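Local coordinates for protein leucine aminopeptidase (Legionella pneumophila, PDB 5GNE) that probably removes amino acids one at a time from the N-termini of peptides, as a zinc-dependent aminopeptidase of peptidase family M28, at residues C55-L59 against G312-S316; K283-D287 against H318-N323. All coordinates share one frame; numbering follows the deposited sequence.

Contact 1 (C55-L59 against G312-S316)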
ATOM      1  N   CYS A  55     -18.470   9.502   1.009  1.00 53.19           N
ATOM      2  CA  CYS A  55     -18.642   8.703   2.209  1.00 43.21           C
ATOM      3  C   CYS A  55     -17.423   7.911   2.644  1.00 44.38           C
ATOM      4  O   CYS A  55     -17.461   7.257   3.687  1.00 42.78           O
ATOM      5  CB  CYS A  55     -19.800   7.733   2.008  1.00 39.15           C
ATOM      6  SG  CYS A  55     -21.400   8.537   1.809  1.00 80.62           S
ATOM      7  N   GLY A  56     -16.372   7.902   1.825  1.00 52.84           N
ATOM      8  CA  GLY A  56     -15.145   7.206   2.185  1.00 30.91           C
ATOM      9  C   GLY A  56     -15.119   5.764   1.742  1.00 37.46           C
ATOM     10  O   GLY A  56     -16.112   5.195   1.300  1.00 37.60           O
ATOM     11  N   ASN A  57     -13.965   5.144   1.907  1.00 49.26           N
ATOM     12  CA  ASN A  57     -13.807   3.746   1.586  1.00 42.30           C
ATOM     13  C   ASN A  57     -14.322   2.901   2.745  1.00 41.54           C
ATOM     14  O   ASN A  57     -14.696   3.436   3.768  1.00 39.46           O
ATOM     15  CB  ASN A  57     -12.339   3.445   1.285  1.00 39.33           C
ATOM     16  CG  ASN A  57     -12.158   2.134   0.580  1.00 39.62           C
ATOM     17  OD1 ASN A  57     -13.075   1.648  -0.076  1.00 42.37           O
ATOM     18  ND2 ASN A  57     -10.974   1.553   0.702  1.00 45.06           N
ATOM     19  N   TYR A  58     -14.346   1.586   2.578  1.00 38.65           N
ATOM     20  CA  TYR A  58     -14.729   0.694   3.663  1.00 46.52           C
ATOM     21  C   TYR A  58     -13.596  -0.245   4.058  1.00 42.49           C
ATOM     22  O   TYR A  58     -12.653  -0.454   3.307  1.00 43.68           O
ATOM     23  CB  TYR A  58     -15.945  -0.133   3.267  1.00 39.46           C
ATOM     24  CG  TYR A  58     -15.671  -1.146   2.184  1.00 40.05           C
ATOM     25  CD1 TYR A  58     -15.595  -0.763   0.847  1.00 32.77           C
ATOM     26  CD2 TYR A  58     -15.577  -2.478   2.486  1.00 30.69           C
ATOM     27  CE1 TYR A  58     -15.381  -1.682  -0.139  1.00 32.37           C
ATOM     28  CE2 TYR A  58     -15.374  -3.420   1.498  1.00 33.30           C
ATOM     29  CZ  TYR A  58     -15.279  -3.022   0.197  1.00 42.24           C
ATOM     30  OH  TYR A  58     -15.069  -3.973  -0.774  1.00 46.65           O
ATOM     31  N   LEU A  59     -13.696  -0.800   5.254  1.00 41.86           N
ATOM     32  CA  LEU A  59     -12.688  -1.732   5.727  1.00 36.24           C
ATOM     33  C   LEU A  59     -13.305  -3.118   5.824  1.00 33.64           C
ATOM     34  O   LEU A  59     -14.322  -3.292   6.470  1.00 34.39           O
ATOM     35  CB  LEU A  59     -12.168  -1.287   7.088  1.00 34.99           C
ATOM     36  CG  LEU A  59     -11.081  -2.128   7.767  1.00 39.25           C
ATOM     37  CD1 LEU A  59      -9.751  -2.077   6.989  1.00 30.04           C
ATOM     38  CD2 LEU A  59     -10.914  -1.663   9.210  1.00 35.82           C
ATOM     39  N   GLY A 312      -9.764  10.078   3.372  1.00 69.70           N
ATOM     40  CA  GLY A 312     -10.952   9.463   3.938  1.00 77.01           C
ATOM     41  C   GLY A 312     -10.634   8.243   4.806  1.00 65.00           C
ATOM     42  O   GLY A 312      -9.474   7.848   4.970  1.00 53.95           O
ATOM     43  N   TYR A 313     -11.686   7.637   5.343  1.00 49.98           N
ATOM     44  CA  TYR A 313     -11.590   6.400   6.112  1.00 43.87           C
ATOM     45  C   TYR A 313     -11.080   5.241   5.256  1.00 44.40           C
ATOM     46  O   TYR A 313     -11.435   5.138   4.083  1.00 53.23           O
ATOM     47  CB  TYR A 313     -12.968   6.043   6.704  1.00 47.13           C
ATOM     48  CG  TYR A 313     -12.963   4.752   7.486  1.00 46.46           C
ATOM     49  CD1 TYR A 313     -12.157   4.615   8.602  1.00 45.58           C
ATOM     50  CD2 TYR A 313     -13.725   3.664   7.085  1.00 37.59           C
ATOM     51  CE1 TYR A 313     -12.110   3.443   9.307  1.00 52.10           C
ATOM     52  CE2 TYR A 313     -13.694   2.486   7.787  1.00 47.11           C
ATOM     53  CZ  TYR A 313     -12.880   2.382   8.899  1.00 46.46           C
ATOM     54  OH  TYR A 313     -12.824   1.228   9.618  1.00 52.28           O
ATOM     55  N   ALA A 314     -10.272   4.363   5.848  1.00 48.02           N
ATOM     56  CA  ALA A 314      -9.801   3.136   5.171  1.00 46.23           C
ATOM     57  C   ALA A 314      -9.200   3.512   3.823  1.00 43.06           C
ATOM     58  O   ALA A 314      -9.464   2.914   2.782  1.00 39.08           O
ATOM     59  CB  ALA A 314     -10.931   2.140   5.004  1.00 34.84           C
ATOM     60  N   CYS A 315      -8.407   4.557   3.888  1.00 40.60           N
ATOM     61  CA  CYS A 315      -7.802   5.184   2.745  1.00 45.44           C
ATOM     62  C   CYS A 315      -6.952   4.230   1.908  1.00 50.31           C
ATOM     63  O   CYS A 315      -7.097   4.150   0.675  1.00 46.20           O
ATOM     64  CB  CYS A 315      -6.962   6.335   3.253  1.00 47.25           C
ATOM     65  SG  CYS A 315      -5.946   7.150   1.875  1.00 63.75           S
ATOM     66  N   SER A 316      -6.070   3.492   2.574  1.00 39.06           N
ATOM     67  CA  SER A 316      -5.176   2.621   1.842  1.00 35.90           C
ATOM     68  C   SER A 316      -4.517   1.648   2.798  1.00 33.29           C
ATOM     69  O   SER A 316      -4.784   1.696   4.003  1.00 41.05           O
ATOM     70  CB  SER A 316      -4.130   3.447   1.091  1.00 37.92           C
ATOM     71  OG  SER A 316      -3.441   2.641   0.154  1.00 46.21           O
TER
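The Asn57 side chain donates from ND2 to the carbonyl O of Ala314 over 2.9 Å, and the N-H points at the acceptor with an angle of 157°. This oxygen lies close to the side-chain amide plane, and the donor sits nearly on the line of the Ala314 C=O bond (161°). With CG anti to its backbone N (chi1 -164°), the Asn57 amide is carried to the Ala314 carbonyl, while its OD1 takes a weak bond from the N-H of Tyr58. The second cross-link is also weak: Asn57 N to Tyr313 O is 3.3 Å and bent. Nearby, Gly56, the first residue to leave helical geometry after helix 42-55, has a positive phi.

The contact joins the four-stranded antiparallel N-terminal sheet, entered through strand 59-60, to a loop of the M28 peptidase fold beside its zinc site. The Asn57 side chain is about 7 Å from a bound zinc ion, and Ser316 OG bonds to the zinc ligand Asp266.

Apolar packing covers the other end. Leu59 crosses the Tyr313 side chain at about a right angle; its CB is 4.1 Å from Tyr313 CE2, and its CD2 is 3.5 Å from Tyr313 OH, a hydroxyl hydrogen-bonded to Leu82 O. The methyl CB of Ala314 packs against 55-59, 3.5 Å from Tyr58 O and 4.2 Å from Leu59 CB. At the rim of the Tyr313 ring, near its plane, lies the carbonyl oxygen of Asn57.

Contact 2 (K283-D287 against H318-N323)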
ATOM      1  N   LYS A 283      -1.348  13.050   6.762  1.00 63.65           N
ATOM      2  CA  LYS A 283      -1.193  13.288   8.191  1.00 73.70           C
ATOM      3  C   LYS A 283      -2.155  12.510   9.091  1.00 72.06           C
ATOM      4  O   LYS A 283      -2.004  12.549  10.309  1.00 79.30           O
ATOM      5  CB  LYS A 283      -1.288  14.777   8.534  1.00 65.04           C
ATOM      6  CG  LYS A 283      -1.822  15.721   7.487  1.00 80.82           C
ATOM      7  CD  LYS A 283      -1.802  17.134   8.095  1.00 91.73           C
ATOM      8  CE  LYS A 283      -2.211  18.226   7.125  1.00101.51           C
ATOM      9  NZ  LYS A 283      -2.490  19.504   7.851  1.00107.59           N
ATOM     10  N   ASP A 284      -3.151  11.830   8.535  1.00 69.48           N
ATOM     11  CA  ASP A 284      -3.961  10.971   9.398  1.00 80.12           C
ATOM     12  C   ASP A 284      -3.664   9.475   9.191  1.00 69.08           C
ATOM     13  O   ASP A 284      -3.302   9.025   8.105  1.00 65.58           O
ATOM     14  CB  ASP A 284      -5.463  11.300   9.252  1.00 90.99           C
ATOM     15  CG  ASP A 284      -5.916  11.428   7.812  1.00 89.77           C
ATOM     16  OD1 ASP A 284      -5.710  10.482   7.031  1.00 85.50           O
ATOM     17  OD2 ASP A 284      -6.498  12.489   7.469  1.00 82.41           O
ATOM     18  N   TYR A 285      -3.822   8.713  10.261  1.00 56.24           N
ATOM     19  CA  TYR A 285      -3.659   7.279  10.196  1.00 55.03           C
ATOM     20  C   TYR A 285      -2.236   6.875   9.816  1.00 55.24           C
ATOM     21  O   TYR A 285      -2.019   5.822   9.234  1.00 51.61           O
ATOM     22  CB  TYR A 285      -4.679   6.670   9.231  1.00 61.27           C
ATOM     23  CG  TYR A 285      -5.929   6.215   9.940  1.00 68.60           C
ATOM     24  CD1 TYR A 285      -6.010   4.928  10.476  1.00 79.18           C
ATOM     25  CD2 TYR A 285      -7.013   7.058  10.096  1.00 62.95           C
ATOM     26  CE1 TYR A 285      -7.143   4.496  11.141  1.00 77.87           C
ATOM     27  CE2 TYR A 285      -8.148   6.638  10.763  1.00 70.06           C
ATOM     28  CZ  TYR A 285      -8.205   5.357  11.281  1.00 81.69           C
ATOM     29  OH  TYR A 285      -9.331   4.934  11.942  1.00 97.75           O
ATOM     30  N   VAL A 286      -1.278   7.722  10.184  1.00 46.44           N
ATOM     31  CA  VAL A 286       0.155   7.481   9.978  1.00 43.50           C
ATOM     32  C   VAL A 286       0.873   7.850  11.261  1.00 42.09           C
ATOM     33  O   VAL A 286       0.286   8.473  12.127  1.00 51.29           O
ATOM     34  CB  VAL A 286       0.746   8.306   8.809  1.00 48.88           C
ATOM     35  CG1 VAL A 286       0.210   7.808   7.475  1.00 50.95           C
ATOM     36  CG2 VAL A 286       0.417   9.786   8.988  1.00 45.58           C
ATOM     37  N   ASP A 287       2.122   7.434  11.397  1.00 44.37           N
ATOM     38  CA  ASP A 287       2.967   7.834  12.521  1.00 45.70           C
ATOM     39  C   ASP A 287       3.528   9.217  12.260  1.00 51.98           C
ATOM     40  O   ASP A 287       4.148   9.445  11.218  1.00 55.08           O
ATOM     41  CB  ASP A 287       4.125   6.856  12.719  1.00 44.76           C
ATOM     42  CG  ASP A 287       4.909   7.120  13.988  1.00 48.55           C
ATOM     43  OD1 ASP A 287       6.063   7.592  13.915  1.00 51.97           O
ATOM     44  OD2 ASP A 287       4.368   6.833  15.070  1.00 59.28           O
ATOM     45  N   HIS A 318      -1.872   1.208   4.420  1.00 39.82           N
ATOM     46  CA  HIS A 318      -1.209   1.680   5.628  1.00 36.06           C
ATOM     47  C   HIS A 318      -2.125   1.573   6.848  1.00 34.20           C
ATOM     48  O   HIS A 318      -1.664   1.253   7.945  1.00 35.02           O
ATOM     49  CB  HIS A 318      -0.712   3.120   5.447  1.00 36.40           C
ATOM     50  CG  HIS A 318      -1.802   4.121   5.263  1.00 36.99           C
ATOM     51  ND1 HIS A 318      -2.628   4.125   4.157  1.00 40.52           N
ATOM     52  CD2 HIS A 318      -2.215   5.145   6.046  1.00 36.46           C
ATOM     53  CE1 HIS A 318      -3.503   5.111   4.265  1.00 33.84           C
ATOM     54  NE2 HIS A 318      -3.273   5.744   5.402  1.00 41.59           N
ATOM     55  N   VAL A 319      -3.418   1.766   6.620  1.00 33.54           N
ATOM     56  CA  VAL A 319      -4.452   1.672   7.657  1.00 34.22           C
ATOM     57  C   VAL A 319      -4.425   0.338   8.398  1.00 36.08           C
ATOM     58  O   VAL A 319      -4.593   0.300   9.618  1.00 38.99           O
ATOM     59  CB  VAL A 319      -5.848   1.942   7.036  1.00 44.91           C
ATOM     60  CG1 VAL A 319      -6.979   1.475   7.928  1.00 29.30           C
ATOM     61  CG2 VAL A 319      -5.984   3.440   6.745  1.00 29.62           C
ATOM     62  N   ASN A 320      -4.239  -0.761   7.687  1.00 31.05           N
ATOM     63  CA  ASN A 320      -4.137  -2.052   8.366  1.00 42.42           C
ATOM     64  C   ASN A 320      -2.903  -2.150   9.277  1.00 52.35           C
ATOM     65  O   ASN A 320      -2.959  -2.730  10.372  1.00 50.87           O
ATOM     66  CB  ASN A 320      -4.174  -3.175   7.357  1.00 26.57           C
ATOM     67  CG  ASN A 320      -5.579  -3.415   6.827  1.00 33.88           C
ATOM     68  OD1 ASN A 320      -6.535  -3.458   7.596  1.00 33.26           O
ATOM     69  ND2 ASN A 320      -5.718  -3.528   5.505  1.00 34.71           N
ATOM     70  N   TRP A 321      -1.795  -1.558   8.853  1.00 39.27           N
ATOM     71  CA  TRP A 321      -0.641  -1.522   9.733  1.00 33.43           C
ATOM     72  C   TRP A 321      -0.889  -0.656  10.991  1.00 43.36           C
ATOM     73  O   TRP A 321      -0.614  -1.103  12.109  1.00 40.32           O
ATOM     74  CB  TRP A 321       0.606  -1.024   8.968  1.00 30.52           C
ATOM     75  CG  TRP A 321       1.090  -1.989   7.925  1.00 36.83           C
ATOM     76  CD1 TRP A 321       0.793  -1.956   6.598  1.00 30.96           C
ATOM     77  CD2 TRP A 321       1.920  -3.170   8.124  1.00 34.70           C
ATOM     78  NE1 TRP A 321       1.400  -3.027   5.942  1.00 31.06           N
ATOM     79  CE2 TRP A 321       2.099  -3.776   6.850  1.00 26.72           C
ATOM     80  CE3 TRP A 321       2.540  -3.748   9.239  1.00 31.02           C
ATOM     81  CZ2 TRP A 321       2.861  -4.937   6.664  1.00 25.81           C
ATOM     82  CZ3 TRP A 321       3.312  -4.924   9.054  1.00 33.56           C
ATOM     83  CH2 TRP A 321       3.458  -5.500   7.778  1.00 36.92           C
ATOM     84  N   THR A 322      -1.362   0.581  10.831  1.00 38.10           N
ATOM     85  CA  THR A 322      -1.505   1.415  12.002  1.00 42.24           C
ATOM     86  C   THR A 322      -2.581   0.838  12.935  1.00 46.95           C
ATOM     87  O   THR A 322      -2.452   0.944  14.141  1.00 40.44           O
ATOM     88  CB  THR A 322      -1.787   2.893  11.677  1.00 55.10           C
ATOM     89  OG1 THR A 322      -3.188   3.168  11.684  1.00 70.22           O
ATOM     90  CG2 THR A 322      -1.210   3.248  10.361  1.00 35.83           C
ATOM     91  N   ASN A 323      -3.623   0.215  12.391  1.00 46.80           N
ATOM     92  CA  ASN A 323      -4.616  -0.431  13.256  1.00 43.64           C
ATOM     93  C   ASN A 323      -4.022  -1.497  14.154  1.00 47.50           C
ATOM     94  O   ASN A 323      -4.586  -1.782  15.203  1.00 48.28           O
ATOM     95  CB  ASN A 323      -5.730  -1.087  12.436  1.00 38.82           C
ATOM     96  CG  ASN A 323      -6.757  -0.097  11.983  1.00 37.68           C
ATOM     97  OD1 ASN A 323      -6.790   0.992  12.488  1.00 42.73           O
ATOM     98  ND2 ASN A 323      -7.597  -0.471  11.033  1.00 35.90           N
TER
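Tyr285 leads the contact of 283-287 with helix 318-323, and its side chain can be traced outward atom by atom. CB, directed at the helix, stands 4.2 Å from His318 NE2. Beyond it CD1 faces two neighbours one turn apart: Thr322 OG1 at 3.5 Å and the Val319 methyl CG2 at 4.0 Å, both set obliquely to the ring. CE1 comes to 3.8 Å from Asn323 OD1, which lies at the ring edge and in its plane; the amide of Asn323 is itself turned 76° from the ring. At the tip, OH packs near Tyr313 CE1 of the neighbouring contact, and the ring also meets that of Tyr85.

The backbone of Tyr285 also meets the helix. Its conformation is left-handed helical, and its carbonyl O faces His318, with CD2 of that ring 3.3 Å away at the edge. The methyl CG2 of Thr322 also approaches this oxygen, while Thr322 N bonds back to His318 O within the helix. His318 CG sits between its own backbone N and carbonyl carbon (chi1 65°), which swings the imidazole toward the loop. There Val286 CG1 reaches CD2 at 3.9 Å, and Val319 CG2 lies over one face of the ring, displaced toward its rim.

No hydrogen bond joins the two segments, so shape and van der Waals contact carry the association. Asp287 occupies the N-cap of helix 288-302, its OD1 taking the N-H of Leu290. The arrangement is thus a connection of the M28 peptidase domain, leading from strand 279-282 into helix 288-302 and packed on helix 318-323, with the His318 side chain about 9 Å from a bound zinc ion.

Overall arrangement
Contacts 1 and 2 sit side by side, their centres 12 Å apart, and both draw on the polypeptide between strand 306-309 and strand 328-332: its loop serves contact 1, its short helix contact 2. Four of the six touching residues are buried in contact 1, against two of seven in contact 2. The chemistry differs too. Contact 1 ties the N-terminal part to the peptidase domain through one well-formed and one weak hydrogen bond beside apolar packing, whereas contact 2, wholly within that domain, relies on packing of rings and methyls. Leu59 bridges them, with CD1 3.6 Å from Asn320 OD1, and Ala314 CA adds a 4.1 Å approach to Val319 CG2.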